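Local coordinates for putative flagellar motor switch protein FliN (Thermotoga maritima, PDB 1O6A) that probably forms part of the flagellar motor switch complex, in the C-ring at the base of the flagellum, which sets the direction of rotation, at the interface of chains A and B. Numbering follows the deposited sequence. Chains: chain A/B, putative flagellar motor switch protein FliN.

The four contacts fall on two lobes of a two-fold symmetric, intertwined dimer. Contacts 1 and 2 have C-alpha centres about 15 Å apart in one lobe; contacts 3 and 4, about 13 Å apart, lie in the other and share A:Ile46. From one lobe to the other the centres lie about 27 to 32 Å apart. Contacts 2 and 4 both pair strand 20-26 with strand 28-33 of the partner, chains exchanged, while contacts 1 and 3 both set the end of strand 76-81 against the partner's loop after helix 34-39. Each lobe is thus built from both chains, which suggests, though the crystal alone does not prove, that the dimer is the biological unit.

Contact 1: the interface of chains A and B. Residues chain A 81-84; chain B 41-42.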
# COMPACT_ATOMS: atom_id res chain seq x y z
N ILE A 81 -14.27 -3.07 -0.50
CA ILE A 81 -14.00 -3.79 0.75
C ILE A 81 -14.66 -5.18 0.70
O ILE A 81 -15.88 -5.30 0.47
CB ILE A 81 -14.50 -2.95 1.95
CG1 ILE A 81 -13.55 -1.76 2.16
CG2 ILE A 81 -14.62 -3.79 3.22
CD1 ILE A 81 -14.10 -0.70 3.09
N THR A 82 -13.87 -6.21 0.95
CA THR A 82 -14.34 -7.59 1.05
C THR A 82 -14.23 -8.15 2.47
O THR A 82 -14.86 -9.14 2.77
CB THR A 82 -13.60 -8.50 0.10
OG1 THR A 82 -12.18 -8.50 0.37
CG2 THR A 82 -13.76 -8.03 -1.36
N GLU A 83 -13.38 -7.58 3.31
CA GLU A 83 -13.20 -8.02 4.68
C GLU A 83 -12.97 -6.76 5.51
O GLU A 83 -12.20 -5.89 5.13
CB GLU A 83 -12.00 -8.95 4.86
CG GLU A 83 -12.06 -10.27 4.10
CD GLU A 83 -10.74 -11.01 4.14
OE1 GLU A 83 -10.01 -10.89 5.15
OE2 GLU A 83 -10.41 -11.67 3.14
N ILE A 84 -13.62 -6.64 6.63
CA ILE A 84 -13.32 -5.47 7.50
C ILE A 84 -13.58 -5.79 8.96
O ILE A 84 -14.44 -6.56 9.26
CB ILE A 84 -14.09 -4.25 6.99
CG1 ILE A 84 -13.61 -2.96 7.67
CG2 ILE A 84 -15.63 -4.45 7.14
CD1 ILE A 84 -14.08 -1.72 6.96
N ILE B 41 -18.41 -0.53 5.15
CA ILE B 41 -18.90 -1.90 5.28
C ILE B 41 -18.45 -2.73 4.09
O ILE B 41 -17.84 -2.21 3.15
CB ILE B 41 -20.42 -1.91 5.40
CG1 ILE B 41 -21.08 -1.21 4.18
CG2 ILE B 41 -20.86 -1.24 6.71
CD1 ILE B 41 -22.57 -1.41 4.13
N HIS B 42 -18.71 -4.02 4.14
CA HIS B 42 -18.50 -4.92 2.99
C HIS B 42 -19.21 -4.31 1.78
O HIS B 42 -20.38 -3.97 1.86
CB HIS B 42 -19.02 -6.33 3.28
CG HIS B 42 -18.28 -7.02 4.40
ND1 HIS B 42 -18.60 -6.84 5.73
CD2 HIS B 42 -17.22 -7.86 4.39
CE1 HIS B 42 -17.77 -7.54 6.49
NE2 HIS B 42 -16.93 -8.18 5.70
O HOH W 1 -15.07 -9.11 7.42
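The imidazole of B:His42 lies against the A:Thr82 to A:Ile84 stretch and meets it with both a rim and a face. At the rim, in the plane of the ring, sit the backbone oxygen of A:Thr82, on the CD2 side, and an ordered water. That water joins the two chains. It is 2.7 Å from B:His42 NE2. On the other side it lies 3.0 Å from A:Ile84 N and also reaches A:Ile84 O, so one solvent molecule ties the ring to both backbone polar atoms of one residue. Over one face, toward the rim, comes the CG2 methyl of A:Ile84, 3.8 Å from B:His42 CE1. The isoleucine holds its CG1 anti to the backbone N (chi1 -169°), which leaves CG2 as the branch turned to the ring. Further out, A:Ile81 lays its CG2 methyl 3.6 Å from the backbone O of B:Ile41, and the same methyl reaches the CA of B:His42, backing the segment that carries the imidazole. In the fold, chain A contributes the end of strand 76-81, the loop residue A:Thr82 and the short strand 83-84; chain B contributes the loop between its helix 34-39 and strand 45-48.

Contact 2: the interface of chains A and B. Residues chain A 19, 21, 23, 60, 65, 94; chain B 32-34, 37.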
# COMPACT_ATOMS: atom_id res chain seq x y z
N ILE A 19 -11.70 14.26 11.55
CA ILE A 19 -10.26 14.15 11.43
C ILE A 19 -9.90 13.37 10.19
O ILE A 19 -10.34 12.24 10.02
CB ILE A 19 -9.66 13.47 12.68
CG1 ILE A 19 -9.87 14.39 13.87
CG2 ILE A 19 -8.15 13.16 12.48
CD1 ILE A 19 -9.63 13.72 15.22
N LEU A 21 -7.74 10.99 7.88
CA LEU A 21 -6.93 9.83 8.13
C LEU A 21 -6.33 9.41 6.83
O LEU A 21 -6.95 9.54 5.77
CB LEU A 21 -7.79 8.70 8.69
CG LEU A 21 -8.43 8.95 10.06
CD1 LEU A 21 -9.24 7.74 10.44
CD2 LEU A 21 -7.38 9.20 11.06
N VAL A 23 -5.16 6.70 4.25
CA VAL A 23 -5.48 5.34 3.84
C VAL A 23 -4.48 4.93 2.76
O VAL A 23 -4.20 5.70 1.84
CB VAL A 23 -6.91 5.28 3.30
CG1 VAL A 23 -7.28 3.87 2.88
CG2 VAL A 23 -7.88 5.80 4.34
N VAL A 60 -5.07 2.09 7.60
CA VAL A 60 -5.47 3.42 7.97
C VAL A 60 -4.49 3.85 9.03
O VAL A 60 -4.30 3.15 10.02
CB VAL A 60 -6.95 3.49 8.43
CG1 VAL A 60 -7.31 4.93 8.82
CG2 VAL A 60 -7.85 3.04 7.31
N ILE A 65 -7.03 -2.50 8.72
CA ILE A 65 -8.43 -2.61 9.18
C ILE A 65 -9.33 -3.36 8.22
O ILE A 65 -10.45 -3.74 8.58
CB ILE A 65 -9.04 -1.27 9.51
CG1 ILE A 65 -9.12 -0.39 8.30
CG2 ILE A 65 -8.29 -0.52 10.66
CD1 ILE A 65 -10.39 0.40 8.31
N LEU A 94 -6.88 2.23 15.86
CA LEU A 94 -6.43 3.58 15.57
C LEU A 94 -6.00 4.28 16.85
O LEU A 94 -5.24 5.24 16.79
CB LEU A 94 -7.54 4.40 14.90
CG LEU A 94 -7.84 3.94 13.48
CD1 LEU A 94 -9.08 4.61 12.96
CD2 LEU A 94 -6.63 4.22 12.59
N MSE B 32 -9.48 10.12 4.15
CA MSE B 32 -10.89 10.21 4.47
C MSE B 32 -11.05 10.51 5.95
O MSE B 32 -10.11 10.35 6.72
CB MSE B 32 -11.58 8.89 4.15
CG MSE B 32 -11.02 7.77 4.86
SE MSE B 32 -12.05 6.06 4.39
CE MSE B 32 -11.81 6.04 2.70
N THR B 33 -12.24 10.93 6.34
CA THR B 33 -12.48 11.27 7.76
C THR B 33 -12.64 9.99 8.57
O THR B 33 -12.98 8.91 8.06
CB THR B 33 -13.70 12.17 7.98
OG1 THR B 33 -14.90 11.46 7.66
CG2 THR B 33 -13.66 13.47 7.13
N LEU B 34 -12.43 10.12 9.87
CA LEU B 34 -12.75 9.03 10.77
C LEU B 34 -14.22 8.58 10.64
O LEU B 34 -14.53 7.39 10.75
CB LEU B 34 -12.53 9.52 12.22
CG LEU B 34 -12.87 8.47 13.31
CD1 LEU B 34 -12.00 7.25 13.19
CD2 LEU B 34 -12.70 9.09 14.68
N VAL B 37 -14.39 6.21 7.77
CA VAL B 37 -13.71 4.97 8.09
C VAL B 37 -14.61 4.08 8.92
O VAL B 37 -14.68 2.86 8.67
CB VAL B 37 -12.35 5.23 8.82
CG1 VAL B 37 -11.75 3.92 9.41
CG2 VAL B 37 -11.37 5.85 7.87
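Two torsions bring A:Leu21 and B:Val37 together: the leucine CG stands anti to its own carbonyl carbon (chi1 -65°), and the valine holds CG1 anti to its backbone N (chi1 169°), which leaves CG2 to face the leucine. The side chains cross at about a right angle, with A:Leu21 CD1 3.8 Å from B:Val37 CG2. In this FliN C-terminal family domain, strand 20-26 of chain A pairs antiparallel with strand 28-33 of chain B, an exchange that looks like a strand swap. The same CD1 also sits over the first turn of the B helix 34-39, 3.8 Å from B:Leu34 CA. An alanine in place of A:Leu21 would probably open a gap beside B:Leu34 and B:Val37 and cost each of them one apolar contact. The other valine branch, B:Val37 CG1, meets the A:Ile65 CD1 tip at 3.9 Å. A:Leu94, from helix 87-94, runs past B:Leu34 in the opposite direction and touches it CD1 to CD1. On the far side, A:Val23 CG2 packs 3.7 Å from CG of the selenomethionine B:Met32. The backbones close the edge: A:Leu21 N gives to B:Met32 O at 2.7 Å, B:Met32 N returns a bond to A:Leu21 O, and B:Leu34 N gives to A:Ile19 O.

Contact 3: the interface of chains A and B. Residues chain A 41-46; chain B 79-81.
B:Ile81 docks on the A:Gly43 to A:Ile46 stretch by backbone and side chain together. Its carbonyl O takes the N-H of A:Gly43 at 2.7 Å, approached from a tilt to the carbonyl plane, and its own N gives a nearly straight bond to A:Ser44 O at 2.9 Å. With CG1 anti to the carbonyl carbon (chi1 -68°), the side chain brings its CD1 tip against both A:Ser44 CB, 3.9 Å off, and A:Ile46 CD1. An alanine at B:Ile81 would probably open a gap beside A:Ser44 and A:Ile46 and leave the A:Ile46 tip without this apolar mate. A second-shell bond shapes the loop: A:Ile41 N gives to A:Ser44 OG at 2.9 Å, fixing the serine hydroxyl back into its own chain. B:Arg80 turns to the opposite side of the strand. With CG anti to the backbone N (chi1 180°), the base of the chain lies along chain A: CB is 3.9 Å from A:Ile45 CG1, and CG comes close to A:Gly43 O; the chain then bends at chi3. At B:Val79 the two backbones trade bonds, A:Ile46 N to B:Val79 O at 2.9 Å and B:Val79 N to A:Ile46 O, while the valine CG2 rests 3.9 Å from A:Ile46 CB. Antiparallel pairing of strand 45-48 in chain A with strand 76-81 in chain B continues a sheet across the subunits and is likely to hold the dimer together.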
# COMPACT_ATOMS: atom_id res chain seq x y z
N ILE A 41 17.41 -2.91 -11.53
CA ILE A 41 17.39 -2.21 -12.81
C ILE A 41 15.96 -2.13 -13.38
O ILE A 41 15.06 -2.78 -12.87
CB ILE A 41 18.35 -2.93 -13.81
CG1 ILE A 41 17.92 -4.38 -14.08
CG2 ILE A 41 19.76 -2.84 -13.30
CD1 ILE A 41 18.55 -4.96 -15.35
N HIS A 42 15.76 -1.33 -14.41
CA HIS A 42 14.52 -1.38 -15.19
C HIS A 42 14.29 -2.82 -15.61
O HIS A 42 15.22 -3.49 -16.10
CB HIS A 42 14.62 -0.50 -16.43
CG HIS A 42 14.59 0.95 -16.11
ND1 HIS A 42 15.74 1.68 -15.86
CD2 HIS A 42 13.56 1.82 -15.95
CE1 HIS A 42 15.42 2.93 -15.57
NE2 HIS A 42 14.10 3.04 -15.61
N GLY A 43 13.07 -3.31 -15.39
CA GLY A 43 12.73 -4.71 -15.60
C GLY A 43 12.90 -5.67 -14.42
O GLY A 43 12.40 -6.75 -14.47
N SER A 44 13.56 -5.28 -13.34
CA SER A 44 13.81 -6.16 -12.26
C SER A 44 12.49 -6.61 -11.70
O SER A 44 11.52 -5.85 -11.69
CB SER A 44 14.56 -5.50 -11.12
OG SER A 44 15.93 -5.40 -11.37
N ILE A 45 12.47 -7.84 -11.23
CA ILE A 45 11.22 -8.40 -10.73
C ILE A 45 11.36 -8.66 -9.24
O ILE A 45 12.35 -9.27 -8.75
CB ILE A 45 10.83 -9.62 -11.55
CG1 ILE A 45 10.20 -9.11 -12.86
CG2 ILE A 45 9.80 -10.47 -10.76
CD1 ILE A 45 10.00 -10.07 -13.88
N ILE A 46 10.40 -8.13 -8.50
CA ILE A 46 10.34 -8.25 -7.04
C ILE A 46 9.12 -9.10 -6.69
O ILE A 46 7.98 -8.73 -6.98
CB ILE A 46 10.21 -6.88 -6.38
CG1 ILE A 46 11.38 -5.95 -6.78
CG2 ILE A 46 10.04 -7.01 -4.83
CD1 ILE A 46 11.16 -4.53 -6.33
N VAL B 79 6.08 -7.46 -8.83
CA VAL B 79 6.11 -6.24 -9.63
C VAL B 79 7.35 -6.27 -10.49
O VAL B 79 8.41 -6.74 -10.05
CB VAL B 79 6.03 -4.95 -8.76
CG1 VAL B 79 4.66 -4.83 -8.15
CG2 VAL B 79 7.10 -4.91 -7.69
N ARG B 80 7.20 -5.81 -11.73
CA ARG B 80 8.30 -5.62 -12.66
C ARG B 80 8.53 -4.12 -12.74
O ARG B 80 7.62 -3.35 -13.07
CB ARG B 80 7.89 -6.19 -14.03
CG ARG B 80 8.87 -6.10 -15.19
CD ARG B 80 8.26 -6.72 -16.48
NE ARG B 80 8.41 -5.91 -17.68
CZ ARG B 80 7.67 -4.85 -18.01
NH1 ARG B 80 6.71 -4.39 -17.21
NH2 ARG B 80 7.92 -4.21 -19.14
N ILE B 81 9.75 -3.70 -12.43
CA ILE B 81 10.10 -2.30 -12.39
C ILE B 81 10.07 -1.65 -13.79
O ILE B 81 10.65 -2.17 -14.76
CB ILE B 81 11.47 -2.12 -11.71
CG1 ILE B 81 11.35 -2.46 -10.22
CG2 ILE B 81 11.99 -0.69 -11.88
CD1 ILE B 81 12.64 -2.52 -9.51

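Contact 4: the interface of chains A and B. Residues chain A 30-33, 37, 46; chain B 21-23, 60.
B:Leu21 N gives its hydrogen to the backbone O of A:Met32, a selenomethionine, at 2.7 Å, with the donor tilted from the carbonyl plane. The return bond, A:Met32 N to B:Leu21 O, lies in the carbonyl plane. Both belong to the antiparallel pairing of B strand 20-26 with A strand 28-33, a strand exchange in keeping with a FliN-family dimer. Two residues along, A:Thr30 and B:Val23 make the next pair of bonds: B:Val23 N reaches A:Thr30 O at 2.9 Å from above the carbonyl plane, and A:Thr30 N gives to B:Val23 O. Their side chains lie side by side and point the same way. Because A:Thr30 keeps OG1 anti to its backbone N (chi1 -174°), the methyl CG2 is the branch laid alongside, 3.9 Å from B:Val23 CB. The valine's CG2 branch also meets A:Met32 CG at 3.8 Å. SE lies 4.2 Å from B:Val23 CG2, and the bend at chi3 (48°) folds CE back to a like distance from that methyl. From helix 34-39, A:Val37 offers CG2 to the tip of B:Leu21, 3.8 Å from its CD1, the two side chains meeting at about a right angle. B:Val60 CG1, from strand 56-60, slides past A:Val37 and touches that same methyl more distantly. A:Arg31 and B:Lys22 face each other as a beta-bridge pair between the two bonded pairs, and the arginine's CB and CG lie near B:Leu21 O.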
# COMPACT_ATOMS: atom_id res chain seq x y z
N THR A 30 7.80 -7.43 0.90
CA THR A 30 8.91 -8.35 1.02
C THR A 30 10.05 -7.63 1.72
O THR A 30 9.86 -6.54 2.25
CB THR A 30 9.32 -8.94 -0.36
OG1 THR A 30 10.33 -9.95 -0.19
CG2 THR A 30 9.91 -7.91 -1.28
N ARG A 31 11.20 -8.28 1.80
CA ARG A 31 12.40 -7.67 2.32
C ARG A 31 13.55 -7.97 1.36
O ARG A 31 13.55 -8.98 0.66
CB ARG A 31 12.67 -8.18 3.72
CG ARG A 31 11.62 -7.80 4.74
CD ARG A 31 11.96 -8.22 6.18
NE ARG A 31 12.40 -9.61 6.17
CZ ARG A 31 13.51 -10.07 6.72
NH1 ARG A 31 14.29 -9.30 7.47
NH2 ARG A 31 13.79 -11.36 6.60
N MSE A 32 14.49 -7.07 1.28
CA MSE A 32 15.71 -7.29 0.50
C MSE A 32 16.86 -6.52 1.12
O MSE A 32 16.66 -5.59 1.89
CB MSE A 32 15.47 -6.85 -0.94
CG MSE A 32 15.24 -5.44 -1.03
SE MSE A 32 14.97 -4.85 -2.97
CE MSE A 32 13.79 -6.08 -3.49
N THR A 33 18.06 -6.88 0.74
CA THR A 33 19.24 -6.21 1.23
C THR A 33 19.44 -4.91 0.51
O THR A 33 18.92 -4.66 -0.58
CB THR A 33 20.50 -7.06 1.06
OG1 THR A 33 20.74 -7.31 -0.33
CG2 THR A 33 20.32 -8.43 1.71
N VAL A 37 18.84 -3.66 -3.46
CA VAL A 37 18.17 -2.41 -3.80
C VAL A 37 19.05 -1.61 -4.75
O VAL A 37 18.56 -1.05 -5.73
CB VAL A 37 17.84 -1.58 -2.54
CG1 VAL A 37 17.28 -0.22 -2.92
CG2 VAL A 37 16.84 -2.26 -1.74
N ILE A 46 10.40 -8.13 -8.50
CA ILE A 46 10.34 -8.25 -7.04
C ILE A 46 9.12 -9.10 -6.69
O ILE A 46 7.98 -8.73 -6.98
CB ILE A 46 10.21 -6.88 -6.38
CG1 ILE A 46 11.38 -5.95 -6.78
CG2 ILE A 46 10.04 -7.01 -4.83
CD1 ILE A 46 11.16 -4.53 -6.33
N LEU B 21 16.03 -4.43 4.27
CA LEU B 21 15.12 -3.31 4.11
C LEU B 21 13.71 -3.83 3.80
O LEU B 21 13.54 -4.84 3.10
CB LEU B 21 15.62 -2.44 2.98
CG LEU B 21 17.09 -2.01 3.04
CD1 LEU B 21 17.47 -1.24 1.85
CD2 LEU B 21 17.29 -1.21 4.25
N LYS B 22 12.71 -3.12 4.31
CA LYS B 22 11.30 -3.45 4.10
C LYS B 22 10.78 -2.84 2.80
O LYS B 22 10.83 -1.64 2.60
CB LYS B 22 10.46 -3.04 5.32
CG LYS B 22 9.25 -2.11 5.08
CD LYS B 22 7.95 -2.85 4.75
CE LYS B 22 6.75 -2.08 5.31
NZ LYS B 22 6.78 -2.00 6.77
N VAL B 23 10.25 -3.68 1.91
CA VAL B 23 9.71 -3.26 0.64
C VAL B 23 8.18 -3.40 0.68
O VAL B 23 7.68 -4.42 1.14
CB VAL B 23 10.24 -4.13 -0.48
CG1 VAL B 23 9.69 -3.69 -1.83
CG2 VAL B 23 11.77 -4.09 -0.43
N VAL B 60 10.77 1.50 -0.34
CA VAL B 60 11.74 0.78 0.49
C VAL B 60 11.95 1.60 1.74
O VAL B 60 12.25 2.80 1.65
CB VAL B 60 13.04 0.58 -0.27
CG1 VAL B 60 14.06 -0.20 0.56
CG2 VAL B 60 12.74 -0.13 -1.58